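Local structure of CghA (Chaetomium globosum, 6KBC) at residues W85-V90 against T210-V215; H111-G116 against S134-A139; R161-P166 against M189-V194. The protein is a two-domain, mainly beta-stranded protein of the calycin clan that holds the ligand WK1 in a pocket. All coordinates share one frame; numbering follows the deposited sequence.

Interaction 1 (W85-V90 against T210-V215); sequences WSDGTV and TEKRMV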
loop_
_atom_site.group_PDB
_atom_site.type_symbol
_atom_site.label_atom_id
_atom_site.label_comp_id
_atom_site.label_asym_id
_atom_site.label_seq_id
_atom_site.Cartn_x
_atom_site.Cartn_y
_atom_site.Cartn_z
ATOM N N TRP A 85 -17.189 -3.927 -4.019
ATOM C CA TRP A 85 -18.263 -3.193 -4.678
ATOM C C TRP A 85 -19.206 -2.650 -3.614
ATOM O O TRP A 85 -19.434 -3.296 -2.593
ATOM C CB TRP A 85 -19.087 -4.086 -5.618
ATOM C CG TRP A 85 -18.417 -4.559 -6.870
ATOM C CD1 TRP A 85 -18.641 -4.098 -8.147
ATOM C CD2 TRP A 85 -17.439 -5.604 -6.986
ATOM N NE1 TRP A 85 -17.855 -4.788 -9.036
ATOM C CE2 TRP A 85 -17.121 -5.727 -8.355
ATOM C CE3 TRP A 85 -16.804 -6.448 -6.067
ATOM C CZ2 TRP A 85 -16.190 -6.650 -8.824
ATOM C CZ3 TRP A 85 -15.879 -7.363 -6.531
ATOM C CH2 TRP A 85 -15.576 -7.458 -7.903
ATOM N N SER A 86 -19.796 -1.486 -3.891
ATOM C CA SER A 86 -20.694 -0.860 -2.923
ATOM C C SER A 86 -21.873 -1.757 -2.561
ATOM O O SER A 86 -22.465 -1.584 -1.492
ATOM C CB SER A 86 -21.215 0.474 -3.467
ATOM O OG SER A 86 -21.849 0.293 -4.722
ATOM N N ASP A 87 -22.239 -2.708 -3.426
ATOM C CA ASP A 87 -23.367 -3.579 -3.106
ATOM C C ASP A 87 -23.022 -4.664 -2.092
ATOM O O ASP A 87 -23.893 -5.479 -1.766
ATOM C CB ASP A 87 -23.948 -4.212 -4.379
ATOM C CG ASP A 87 -23.041 -5.275 -5.009
ATOM O OD1 ASP A 87 -21.942 -5.571 -4.497
ATOM O OD2 ASP A 87 -23.446 -5.832 -6.053
ATOM N N GLY A 88 -21.787 -4.686 -1.578
ATOM C CA GLY A 88 -21.367 -5.656 -0.591
ATOM C C GLY A 88 -20.460 -6.739 -1.132
ATOM O O GLY A 88 -19.777 -7.406 -0.348
ATOM N N THR A 89 -20.416 -6.919 -2.450
ATOM C CA THR A 89 -19.550 -7.943 -3.009
ATOM C C THR A 89 -18.092 -7.624 -2.718
ATOM O O THR A 89 -17.646 -6.484 -2.860
ATOM C CB THR A 89 -19.739 -8.071 -4.518
ATOM O OG1 THR A 89 -21.132 -8.141 -4.829
ATOM C CG2 THR A 89 -19.053 -9.325 -5.009
ATOM N N VAL A 90 -17.350 -8.639 -2.292
ATOM C CA VAL A 90 -15.907 -8.533 -2.184
ATOM C C VAL A 90 -15.310 -9.748 -2.875
ATOM O O VAL A 90 -15.936 -10.807 -2.974
ATOM C CB VAL A 90 -15.429 -8.427 -0.718
ATOM C CG1 VAL A 90 -16.018 -7.173 -0.061
ATOM C CG2 VAL A 90 -15.804 -9.685 0.046
ATOM N N THR A 210 -20.724 -17.243 -12.498
ATOM C CA THR A 210 -21.136 -15.851 -12.615
ATOM C C THR A 210 -19.942 -14.914 -12.762
ATOM O O THR A 210 -18.866 -15.145 -12.203
ATOM C CB THR A 210 -21.972 -15.447 -11.399
ATOM O OG1 THR A 210 -22.993 -16.427 -11.194
ATOM C CG2 THR A 210 -22.638 -14.093 -11.606
ATOM N N GLU A 211 -20.153 -13.846 -13.527
ATOM C CA GLU A 211 -19.159 -12.814 -13.762
ATOM C C GLU A 211 -19.657 -11.480 -13.220
ATOM O O GLU A 211 -20.857 -11.185 -13.248
ATOM C CB GLU A 211 -18.846 -12.679 -15.255
ATOM C CG GLU A 211 -18.084 -13.858 -15.829
ATOM C CD GLU A 211 -17.784 -13.685 -17.308
ATOM O OE1 GLU A 211 -18.118 -12.615 -17.866
ATOM O OE2 GLU A 211 -17.199 -14.614 -17.908
ATOM N N LYS A 212 -18.727 -10.671 -12.721
ATOM C CA LYS A 212 -19.066 -9.356 -12.207
ATOM C C LYS A 212 -18.056 -8.368 -12.751
ATOM O O LYS A 212 -16.862 -8.669 -12.823
ATOM C CB LYS A 212 -19.076 -9.319 -10.664
ATOM C CG LYS A 212 -19.827 -8.117 -10.077
ATOM C CD LYS A 212 -19.861 -8.176 -8.552
ATOM C CE LYS A 212 -20.688 -7.053 -7.935
ATOM N NZ LYS A 212 -22.154 -7.363 -7.828
ATOM N N ARG A 213 -18.539 -7.195 -13.136
ATOM C CA ARG A 213 -17.697 -6.175 -13.732
ATOM C C ARG A 213 -17.365 -5.099 -12.712
ATOM O O ARG A 213 -18.161 -4.785 -11.823
ATOM C CB ARG A 213 -18.389 -5.528 -14.933
ATOM C CG ARG A 213 -18.723 -6.495 -16.068
ATOM C CD ARG A 213 -17.567 -6.676 -17.038
ATOM N NE ARG A 213 -17.589 -5.669 -18.093
ATOM C CZ ARG A 213 -16.685 -4.698 -18.213
ATOM N NH1 ARG A 213 -15.672 -4.621 -17.352
ATOM N NH2 ARG A 213 -16.774 -3.817 -19.204
ATOM N N MET A 214 -16.174 -4.529 -12.851
ATOM C CA MET A 214 -15.827 -3.292 -12.173
ATOM C C MET A 214 -15.276 -2.338 -13.213
ATOM O O MET A 214 -14.224 -2.604 -13.802
ATOM C CB MET A 214 -14.801 -3.516 -11.062
ATOM C CG MET A 214 -14.519 -2.249 -10.287
ATOM S SD MET A 214 -13.302 -2.565 -8.989
ATOM C CE MET A 214 -14.245 -3.658 -7.913
ATOM N N VAL A 215 -15.979 -1.232 -13.432
ATOM C CA VAL A 215 -15.631 -0.283 -14.475
ATOM C C VAL A 215 -15.551 1.088 -13.838
ATOM O O VAL A 215 -16.538 1.571 -13.268
ATOM C CB VAL A 215 -16.654 -0.262 -15.624
ATOM C CG1 VAL A 215 -16.315 0.868 -16.597
ATOM C CG2 VAL A 215 -16.715 -1.588 -16.327
#
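The indole of W85 is sandwiched between two side chains of strand 210-216, K212 over one face and M214 over the other. K212 slides past the ring in the opposite direction, its aliphatic chain extended as far as CE, which packs 3.5 Å from W85 CG. The last torsion bends (chi4 86°), and NZ remains over the face, 4.9 Å from the centroid of the W85 five-membered ring, in a cation-pi contact. There it meets D87 tip to tip: K212 NZ lies 2.7 Å from D87 OD2, a salt bridge that uses the syn lone pair of OD2, with a weak bond to T89 OG1. On the other face, M214 bends at its last torsion (chi3 -67°) and lays CE 3.7 Å from the centroid of the W85 six-membered ring. R213 turns its side chain away to pair with D195, leaving its carbonyl at the indole edge: W85 NE1 donates to R213 O at 2.8 Å from above the carbonyl plane. Aspartate suits position 87 because its other oxygen closes an Asx turn, D87 OD1 accepting from T89 N at 2.9 Å and from T89 OG1 at 2.7 Å. G88, last in the type I turn W85-G88, has a positive phi at which a CB would jam against the carbonyl O of D87, which calls for glycine. The turn linking strands 77-85 and 90-96 is fastened to strand 210-216, with F198 of strand 181-200 edge-to-face against W85. The N-H of the buried indole is satisfied; the charged pair lies nearer solvent, where the lysine would tend to keep D87 ionised.

Interaction 2 (H111-G116 against S134-A139); sequences HGHVAG and SFDVAA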
loop_
_atom_site.group_PDB
_atom_site.type_symbol
_atom_site.label_atom_id
_atom_site.label_comp_id
_atom_site.label_asym_id
_atom_site.label_seq_id
_atom_site.Cartn_x
_atom_site.Cartn_y
_atom_site.Cartn_z
ATOM N N HIS A 111 15.647 4.859 -13.767
ATOM C CA HIS A 111 14.720 5.671 -14.544
ATOM C C HIS A 111 14.518 5.058 -15.927
ATOM O O HIS A 111 14.861 5.634 -16.947
ATOM C CB HIS A 111 15.202 7.115 -14.661
ATOM C CG HIS A 111 15.535 7.749 -13.349
ATOM N ND1 HIS A 111 16.772 7.622 -12.753
ATOM C CD2 HIS A 111 14.799 8.531 -12.524
ATOM C CE1 HIS A 111 16.779 8.286 -11.611
ATOM N NE2 HIS A 111 15.594 8.850 -11.451
ATOM N N GLY A 112 13.940 3.862 -15.960
ATOM C CA GLY A 112 13.592 3.229 -17.208
ATOM C C GLY A 112 12.149 2.772 -17.195
ATOM O O GLY A 112 11.490 2.713 -16.152
ATOM N N HIS A 113 11.658 2.461 -18.387
ATOM C CA HIS A 113 10.342 1.859 -18.533
ATOM C C HIS A 113 10.372 0.449 -17.956
ATOM O O HIS A 113 11.150 -0.395 -18.412
ATOM C CB HIS A 113 9.936 1.850 -20.007
ATOM C CG HIS A 113 8.734 1.010 -20.296
ATOM N ND1 HIS A 113 8.816 -0.339 -20.568
ATOM C CD2 HIS A 113 7.419 1.326 -20.352
ATOM C CE1 HIS A 113 7.603 -0.818 -20.780
ATOM N NE2 HIS A 113 6.737 0.173 -20.657
ATOM N N VAL A 114 9.537 0.195 -16.945
ATOM C CA VAL A 114 9.552 -1.058 -16.198
ATOM C C VAL A 114 8.334 -1.887 -16.575
ATOM O O VAL A 114 7.223 -1.361 -16.695
ATOM C CB VAL A 114 9.582 -0.805 -14.676
ATOM C CG1 VAL A 114 9.395 -2.106 -13.917
ATOM C CG2 VAL A 114 10.872 -0.138 -14.275
ATOM N N ALA A 115 8.541 -3.187 -16.738
ATOM C CA ALA A 115 7.461 -4.134 -16.970
ATOM C C ALA A 115 7.670 -5.335 -16.069
ATOM O O ALA A 115 8.767 -5.898 -16.024
ATOM C CB ALA A 115 7.405 -4.582 -18.435
ATOM N N GLY A 116 6.629 -5.720 -15.353
ATOM C CA GLY A 116 6.678 -6.880 -14.481
ATOM C C GLY A 116 5.656 -7.893 -14.949
ATOM O O GLY A 116 4.559 -7.523 -15.369
ATOM N N SER A 134 0.372 -8.657 -14.961
ATOM C CA SER A 134 1.510 -7.871 -15.391
ATOM C C SER A 134 1.285 -6.413 -15.043
ATOM O O SER A 134 0.148 -5.936 -14.996
ATOM C CB SER A 134 1.747 -8.025 -16.905
ATOM O OG SER A 134 0.784 -7.282 -17.630
ATOM N N PHE A 135 2.380 -5.704 -14.800
ATOM C CA PHE A 135 2.319 -4.262 -14.649
ATOM C C PHE A 135 3.355 -3.608 -15.544
ATOM O O PHE A 135 4.369 -4.203 -15.908
ATOM C CB PHE A 135 2.495 -3.817 -13.182
ATOM C CG PHE A 135 3.798 -4.233 -12.542
ATOM C CD1 PHE A 135 4.948 -3.474 -12.698
ATOM C CD2 PHE A 135 3.851 -5.348 -11.721
ATOM C CE1 PHE A 135 6.140 -3.850 -12.080
ATOM C CE2 PHE A 135 5.034 -5.720 -11.095
ATOM C CZ PHE A 135 6.182 -4.971 -11.285
ATOM N N ASP A 136 3.075 -2.358 -15.892
ATOM C CA ASP A 136 3.920 -1.578 -16.771
ATOM C C ASP A 136 3.931 -0.152 -16.253
ATOM O O ASP A 136 2.869 0.429 -16.018
ATOM C CB ASP A 136 3.376 -1.634 -18.208
ATOM C CG ASP A 136 4.434 -1.372 -19.243
ATOM O OD1 ASP A 136 5.239 -2.297 -19.519
ATOM O OD2 ASP A 136 4.431 -0.254 -19.807
ATOM N N VAL A 137 5.113 0.417 -16.061
ATOM C CA VAL A 137 5.231 1.776 -15.555
ATOM C C VAL A 137 6.132 2.573 -16.481
ATOM O O VAL A 137 7.242 2.133 -16.797
ATOM C CB VAL A 137 5.779 1.813 -14.120
ATOM C CG1 VAL A 137 5.799 3.228 -13.631
ATOM C CG2 VAL A 137 4.929 0.933 -13.196
ATOM N N ALA A 138 5.661 3.752 -16.891
ATOM C CA ALA A 138 6.452 4.645 -17.724
ATOM C C ALA A 138 7.756 5.013 -17.026
ATOM O O ALA A 138 7.841 5.044 -15.794
ATOM C CB ALA A 138 5.662 5.909 -18.048
ATOM N N ALA A 139 8.788 5.282 -17.832
ATOM C CA ALA A 139 10.072 5.699 -17.278
ATOM C C ALA A 139 9.955 7.005 -16.505
ATOM O O ALA A 139 10.661 7.199 -15.510
ATOM C CB ALA A 139 11.117 5.846 -18.393
HETATM O O HOH W 1 9.471 3.268 -14.509
#
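An antiparallel ladder joins V114 to V137 and G116 to F135 as hydrogen-bonded pairs, with A115 and D136 a non-hydrogen-bonded pair between them, where strands 113-119 and 132-137 meet in the N-terminal domain of this calycin-clan protein. Each hydrogen-bonded pair is closed by two backbone bonds, such as V137 N to V114 O at 2.8 Å. V114, V137 and F135 share the buried face. F135 has CG between its backbone N and carbonyl carbon (chi1 59°), and its ring lies flat over G116, whose CA is 3.8 Å from the F135 ring centroid in a CH-pi contact. Glycine suits this place, since a CB would run into the ring; W49 and F66 pack on the same phenylalanine. On the A115 face D136 is met by the end of H113, whose side chain crosses it at about a right angle; the bent bond from H113 NE2 to D136 OD2 is very short at 2.5 Å and doubtful, and ND1 is weakly bonded to D105. Where the strands part, water 1 lies 2.7 Å from G112 O and 2.7 Å from A138 O. Backbone bonds thus hold the strands together, while carbon contacts, the CH-pi packing among them, fill the buried side.

Interaction 3 (R161-P166 against M189-V194); sequences RSLGYP and MANATV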
loop_
_atom_site.group_PDB
_atom_site.type_symbol
_atom_site.label_atom_id
_atom_site.label_comp_id
_atom_site.label_asym_id
_atom_site.label_seq_id
_atom_site.Cartn_x
_atom_site.Cartn_y
_atom_site.Cartn_z
ATOM N N ARG A 161 -2.936 7.507 -14.332
ATOM C CA ARG A 161 -2.411 8.711 -14.972
ATOM C C ARG A 161 -1.949 9.574 -13.813
ATOM O O ARG A 161 -2.786 10.161 -13.121
ATOM C CB ARG A 161 -3.486 9.425 -15.787
ATOM C CG ARG A 161 -3.918 8.654 -17.005
ATOM C CD ARG A 161 -2.786 7.828 -17.581
ATOM N NE ARG A 161 -3.233 6.919 -18.639
ATOM C CZ ARG A 161 -3.107 7.138 -19.943
ATOM N NH1 ARG A 161 -2.587 8.279 -20.368
ATOM N NH2 ARG A 161 -3.528 6.222 -20.815
ATOM N N SER A 162 -0.637 9.654 -13.599
ATOM C CA SER A 162 -0.135 10.352 -12.426
ATOM C C SER A 162 -0.575 11.803 -12.431
ATOM O O SER A 162 -0.573 12.468 -13.470
ATOM C CB SER A 162 1.391 10.281 -12.364
ATOM O OG SER A 162 1.859 11.004 -11.238
ATOM N N LEU A 163 -0.964 12.301 -11.260
ATOM C CA LEU A 163 -1.240 13.723 -11.154
ATOM C C LEU A 163 0.027 14.538 -10.921
ATOM O O LEU A 163 -0.059 15.763 -10.780
ATOM C CB LEU A 163 -2.266 13.970 -10.045
ATOM C CG LEU A 163 -3.606 13.254 -10.301
ATOM C CD1 LEU A 163 -4.701 13.777 -9.398
ATOM C CD2 LEU A 163 -4.030 13.396 -11.786
ATOM N N GLY A 164 1.189 13.888 -10.883
ATOM C CA GLY A 164 2.453 14.597 -10.745
ATOM C C GLY A 164 2.743 15.135 -9.359
ATOM O O GLY A 164 3.467 16.131 -9.227
ATOM N N TYR A 165 2.170 14.519 -8.318
ATOM C CA TYR A 165 2.451 14.940 -6.956
ATOM C C TYR A 165 3.914 14.654 -6.620
ATOM O O TYR A 165 4.422 13.580 -6.946
ATOM C CB TYR A 165 1.583 14.173 -5.952
ATOM C CG TYR A 165 0.119 14.534 -5.860
ATOM C CD1 TYR A 165 -0.564 15.138 -6.924
ATOM C CD2 TYR A 165 -0.596 14.215 -4.712
ATOM C CE1 TYR A 165 -1.914 15.440 -6.817
ATOM C CE2 TYR A 165 -1.925 14.503 -4.601
ATOM C CZ TYR A 165 -2.584 15.111 -5.646
ATOM O OH TYR A 165 -3.916 15.380 -5.485
ATOM N N PRO A 166 4.594 15.564 -5.928
ATOM C CA PRO A 166 5.938 15.249 -5.426
ATOM C C PRO A 166 5.885 14.074 -4.464
ATOM O O PRO A 166 5.013 14.003 -3.596
ATOM C CB PRO A 166 6.363 16.540 -4.714
ATOM C CG PRO A 166 5.087 17.234 -4.379
ATOM C CD PRO A 166 4.129 16.892 -5.492
ATOM N N MET A 189 -0.377 9.872 -6.355
ATOM C CA MET A 189 -1.778 10.122 -6.672
ATOM C C MET A 189 -1.957 10.073 -8.185
ATOM O O MET A 189 -1.195 10.707 -8.924
ATOM C CB MET A 189 -2.215 11.488 -6.139
ATOM C CG MET A 189 -3.679 11.824 -6.369
ATOM S SD MET A 189 -4.811 10.578 -5.722
ATOM C CE MET A 189 -6.274 11.636 -5.722
ATOM N N ALA A 190 -2.967 9.341 -8.640
ATOM C CA ALA A 190 -3.210 9.196 -10.066
ATOM C C ALA A 190 -4.706 9.161 -10.327
ATOM O O ALA A 190 -5.480 8.671 -9.497
ATOM C CB ALA A 190 -2.565 7.916 -10.603
ATOM N N ASN A 191 -5.116 9.698 -11.480
ATOM C CA ASN A 191 -6.403 9.304 -12.038
ATOM C C ASN A 191 -6.342 7.831 -12.366
ATOM O O ASN A 191 -5.409 7.372 -13.027
ATOM C CB ASN A 191 -6.747 10.080 -13.317
ATOM C CG ASN A 191 -7.017 11.525 -13.062
ATOM O OD1 ASN A 191 -6.556 12.390 -13.809
ATOM N ND2 ASN A 191 -7.760 11.813 -11.997
ATOM N N ALA A 192 -7.329 7.083 -11.906
ATOM C CA ALA A 192 -7.331 5.649 -12.098
ATOM C C ALA A 192 -8.482 5.267 -13.013
ATOM O O ALA A 192 -9.563 5.861 -12.957
ATOM C CB ALA A 192 -7.439 4.918 -10.755
ATOM N N THR A 193 -8.232 4.312 -13.896
ATOM C CA THR A 193 -9.311 3.642 -14.590
ATOM C C THR A 193 -9.242 2.163 -14.280
ATOM O O THR A 193 -8.169 1.606 -14.024
ATOM C CB THR A 193 -9.264 3.854 -16.112
ATOM O OG1 THR A 193 -8.216 3.050 -16.671
ATOM C CG2 THR A 193 -9.024 5.305 -16.438
ATOM N N VAL A 194 -10.408 1.536 -14.289
ATOM C CA VAL A 194 -10.528 0.108 -14.084
ATOM C C VAL A 194 -11.505 -0.438 -15.113
ATOM O O VAL A 194 -12.549 0.166 -15.374
ATOM C CB VAL A 194 -10.999 -0.192 -12.649
ATOM C CG1 VAL A 194 -11.359 -1.627 -12.513
ATOM C CG2 VAL A 194 -9.901 0.197 -11.651
HETATM O O HOH W 2 1.156 11.827 -8.211
#
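R161 and N191 form an antiparallel hydrogen-bonded pair and S162 and A190 the non-hydrogen-bonded pair beside it, after which the first chain turns out of its strand. R161 N donates to N191 O at 2.8 Å and N191 N returns a bond to R161 O. One step beyond, L163 N makes an almost straight bond to M189 O, 2.8 Å long with 176° at the hydrogen. S162 and A190 lie opposite each other, CA to CA 4.0 Å, with A190 CB against the R161 carbonyl. S162 also shapes the departure: its OG accepts from G164 N, an ST turn, and G164 takes the positive phi that glycine tolerates readily. The turn brings Y165 back alongside M189, both side chains pointing the same way, with M189 CB 3.5 Å from the centroid of the Y165 ring, over the face but offset toward the rim. M189 CG, anti to its backbone N (chi1 -178°), continues to the rim at CZ. L163 lies beside the same methionine, its CD1 3.7 Å from M189 CG, while its other methyl, CD2, sits 3.4 Å from N191 OD1. The first two carbons of the unbranched methionine thus serve both neighbours, CB and CG against the tyrosine and CG against L163. Water 2 completes the turn, accepting from Y165 N at 2.9 Å and donating to M189 O at 2.7 Å, so that this carbonyl takes two donors. Y165 and M189 both touch V253 of strand 252-261, and the Y165 ring meets that of Y276, linking the turn to strands of the second domain. Farther along strand 181-200, A192 and V194 pack on A53 of strand 46-54.

Overall arrangement
From the N terminus, the chain leaves strand 77-85 through the turn 85-90, which opens interaction 1. Interaction 2 closes first, joining 111-116 to 134-139 across a connection of 17 residues, part of it not modelled, and interaction 3 follows in series, joining 161-166 to 189-194. Only then does 210-215 return to the turn and close interaction 1, so both shorter loops nest inside the long one and none cross. Interactions 1 and 3 touch, because strands 181-200 and 210-216 are neighbours, with M214 O packing on V194 CG1. Interactions 2 and 3 stay about 8 Å apart at their nearest atoms, separated by strand 143-150, which pairs with 132-137 and with 154-162. All three belong to the N-terminal domain.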